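Local coordinates for protein FimX (Pseudomonas aeruginosa PAO1, PDB 3HV9) that belongs to the EAL-domain family, whose fold is a modified (beta/alpha) barrel, and is modelled here as its EAL domain alone, at residues G117-L122 against Q157-L162. Sequence-based numbering, arbitrary orientation.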
ATOM      1  N   GLY A 117      15.636  -4.439  11.277  1.00 43.01           N
ATOM      2  CA  GLY A 117      15.221  -3.454  12.257  1.00 50.41           C
ATOM      3  C   GLY A 117      13.768  -3.004  12.174  1.00 49.84           C
ATOM      4  O   GLY A 117      13.319  -2.247  13.025  1.00 44.58           O
ATOM      5  N   LEU A 118      13.028  -3.456  11.164  1.00 47.41           N
ATOM      6  CA  LEU A 118      11.670  -2.946  10.938  1.00 43.68           C
ATOM      7  C   LEU A 118      10.693  -3.368  12.038  1.00 35.73           C
ATOM      8  O   LEU A 118      10.049  -2.526  12.680  1.00 38.37           O
ATOM      9  CB  LEU A 118      11.143  -3.378   9.563  1.00 40.69           C
ATOM     10  CG  LEU A 118       9.679  -3.025   9.231  1.00 44.23           C
ATOM     11  CD1 LEU A 118       9.396  -1.520   9.372  1.00 34.82           C
ATOM     12  CD2 LEU A 118       9.325  -3.507   7.812  1.00 34.29           C
ATOM     13  N   LEU A 119      10.584  -4.676  12.239  1.00 34.74           N
ATOM     14  CA  LEU A 119       9.754  -5.259  13.293  1.00 37.03           C
ATOM     15  C   LEU A 119       9.962  -4.661  14.695  1.00 44.63           C
ATOM     16  O   LEU A 119       8.993  -4.302  15.377  1.00 45.15           O
ATOM     17  CB  LEU A 119       9.989  -6.766  13.354  1.00 43.91           C
ATOM     18  CG  LEU A 119       8.862  -7.654  12.835  1.00 65.10           C
ATOM     19  CD1 LEU A 119       7.943  -6.874  11.937  1.00 46.03           C
ATOM     20  CD2 LEU A 119       9.403  -8.895  12.135  1.00 50.45           C
ATOM     21  N   PRO A 120      11.221  -4.578  15.143  1.00 42.46           N
ATOM     22  CA  PRO A 120      11.422  -4.049  16.495  1.00 50.42           C
ATOM     23  C   PRO A 120      10.914  -2.620  16.558  1.00 42.88           C
ATOM     24  O   PRO A 120      10.169  -2.255  17.465  1.00 41.39           O
ATOM     25  CB  PRO A 120      12.951  -4.060  16.656  1.00 50.60           C
ATOM     26  CG  PRO A 120      13.441  -5.081  15.672  1.00 49.73           C
ATOM     27  CD  PRO A 120      12.482  -5.027  14.517  1.00 47.41           C
ATOM     28  N   TRP A 121      11.329  -1.808  15.595  1.00 39.28           N
ATOM     29  CA  TRP A 121      10.945  -0.406  15.588  1.00 37.86           C
ATOM     30  C   TRP A 121       9.426  -0.284  15.486  1.00 36.61           C
ATOM     31  O   TRP A 121       8.803   0.551  16.146  1.00 35.50           O
ATOM     32  CB  TRP A 121      11.654   0.328  14.445  1.00 31.58           C
ATOM     33  CG  TRP A 121      11.152   1.708  14.178  1.00 38.39           C
ATOM     34  CD1 TRP A 121      11.613   2.877  14.727  1.00 33.50           C
ATOM     35  CD2 TRP A 121      10.100   2.074  13.270  1.00 30.77           C
ATOM     36  NE1 TRP A 121      10.895   3.950  14.229  1.00 32.72           N
ATOM     37  CE2 TRP A 121       9.960   3.483  13.338  1.00 34.79           C
ATOM     38  CE3 TRP A 121       9.251   1.347  12.424  1.00 36.15           C
ATOM     39  CZ2 TRP A 121       9.003   4.184  12.579  1.00 39.46           C
ATOM     40  CZ3 TRP A 121       8.300   2.043  11.666  1.00 39.50           C
ATOM     41  CH2 TRP A 121       8.190   3.452  11.751  1.00 33.03           C
ATOM     42  N   LEU A 122       8.827  -1.148  14.677  1.00 35.25           N
ATOM     43  CA  LEU A 122       7.391  -1.086  14.423  1.00 41.93           C
ATOM     44  C   LEU A 122       6.641  -1.372  15.723  1.00 42.57           C
ATOM     45  O   LEU A 122       5.662  -0.691  16.060  1.00 39.11           O
ATOM     46  CB  LEU A 122       7.014  -2.130  13.369  1.00 31.31           C
ATOM     47  CG  LEU A 122       5.843  -1.881  12.421  1.00 57.60           C
ATOM     48  CD1 LEU A 122       5.177  -3.216  12.093  1.00 38.22           C
ATOM     49  CD2 LEU A 122       4.839  -0.867  12.968  1.00 39.65           C
ATOM     50  N   GLN A 157       5.083 -13.134   9.458  1.00 57.97           N
ATOM     51  CA  GLN A 157       4.907 -13.816  10.742  1.00 60.93           C
ATOM     52  C   GLN A 157       4.980 -12.812  11.884  1.00 43.07           C
ATOM     53  O   GLN A 157       4.132 -12.813  12.789  1.00 51.81           O
ATOM     54  CB  GLN A 157       5.960 -14.913  10.921  1.00 74.71           C
ATOM     55  CG  GLN A 157       5.498 -16.286  10.449  1.00 93.51           C
ATOM     56  CD  GLN A 157       6.644 -17.213  10.070  1.00102.01           C
ATOM     57  OE1 GLN A 157       7.779 -17.048  10.526  1.00 90.39           O
ATOM     58  NE2 GLN A 157       6.346 -18.197   9.227  1.00 89.79           N
ATOM     59  N   GLY A 158       5.984 -11.937  11.830  1.00 46.74           N
ATOM     60  CA  GLY A 158       6.107 -10.868  12.809  1.00 37.07           C
ATOM     61  C   GLY A 158       4.904  -9.936  12.849  1.00 52.94           C
ATOM     62  O   GLY A 158       4.410  -9.596  13.923  1.00 49.76           O
ATOM     63  N   LEU A 159       4.418  -9.518  11.681  1.00 49.47           N
ATOM     64  CA  LEU A 159       3.292  -8.586  11.636  1.00 47.68           C
ATOM     65  C   LEU A 159       2.068  -9.216  12.281  1.00 35.94           C
ATOM     66  O   LEU A 159       1.292  -8.553  12.990  1.00 44.53           O
ATOM     67  CB  LEU A 159       2.970  -8.198  10.187  1.00 38.58           C
ATOM     68  CG  LEU A 159       4.058  -7.407   9.459  1.00 46.58           C
ATOM     69  CD1 LEU A 159       3.717  -7.299   8.003  1.00 40.70           C
ATOM     70  CD2 LEU A 159       4.234  -6.019  10.060  1.00 36.55           C
ATOM     71  N   ALA A 160       1.876 -10.498  12.003  1.00 39.59           N
ATOM     72  CA  ALA A 160       0.794 -11.244  12.629  1.00 52.57           C
ATOM     73  C   ALA A 160       0.904 -11.062  14.131  1.00 59.93           C
ATOM     74  O   ALA A 160      -0.036 -10.586  14.775  1.00 54.19           O
ATOM     75  CB  ALA A 160       0.874 -12.731  12.268  1.00 46.48           C
ATOM     76  N   THR A 161       2.066 -11.411  14.688  1.00 50.51           N
ATOM     77  CA  THR A 161       2.222 -11.346  16.140  1.00 62.43           C
ATOM     78  C   THR A 161       1.928  -9.927  16.636  1.00 65.06           C
ATOM     79  O   THR A 161       1.505  -9.738  17.780  1.00 55.60           O
ATOM     80  CB  THR A 161       3.615 -11.846  16.647  1.00 54.23           C
ATOM     81  OG1 THR A 161       4.585 -10.800  16.529  1.00 82.40           O
ATOM     82  CG2 THR A 161       4.094 -13.074  15.864  1.00 43.77           C
ATOM     83  N   LEU A 162       2.106  -8.929  15.770  1.00 52.01           N
ATOM     84  CA  LEU A 162       1.879  -7.543  16.192  1.00 41.58           C
ATOM     85  C   LEU A 162       0.456  -7.062  15.951  1.00 40.27           C
ATOM     86  O   LEU A 162       0.184  -5.857  16.022  1.00 54.98           O
ATOM     87  CB  LEU A 162       2.872  -6.595  15.527  1.00 46.02           C
ATOM     88  CG  LEU A 162       4.293  -6.601  16.084  1.00 58.26           C
ATOM     89  CD1 LEU A 162       5.143  -5.623  15.310  1.00 48.37           C
ATOM     90  CD2 LEU A 162       4.291  -6.239  17.559  1.00 44.76           C
TER
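L122 meets L159 at the tight end of this contact. The methyl CD1 of L122 lies 3.6 Å from CD2 of L159, and the two side chains cross at about a right angle; one branch of each does the touching. In L159, chi1 of -65° sets CG beside the backbone N and anti to the carbonyl carbon, and from there CD2 reaches the neighbouring helix although the CB itself does not aim at it. Both leucines are buried, and both rest on F138 of strand 136-141.

That shared footing places the pair in the barrel of the EAL domain: helix 118-128 lies on the connection between strands 102-107 and 136-141, helix 149-161 on the next, to strand 165-171, and the two lie side by side on the outside of the sheet. Their short segments run nearly parallel, at 13°, with axes 10.5 Å apart.

Going outward, the packing slackens. L119 spreads its two methyls: CD1 sits 4.2 Å from L159 CD2, while CD2 comes over the backbone of G158 and stops 3.9 Å from its CA. With glycine at 158 the methyl lies directly against the bare CA. L162, the first residue past the helical phi/psi of 149-161, has its CB aimed at the first helix; its CD1 lies 4.0 Å from L122 CD1 and 4.1 Å from the carbonyl O of L119.

The polar work on this looser flank stays within the second helix. On its exposed side T161 gives its hydroxyl OG1 to G158 O at 2.9 Å, only 15° off the carbonyl plane, and that same oxygen also takes a weak bond from L162 N as the helix ends.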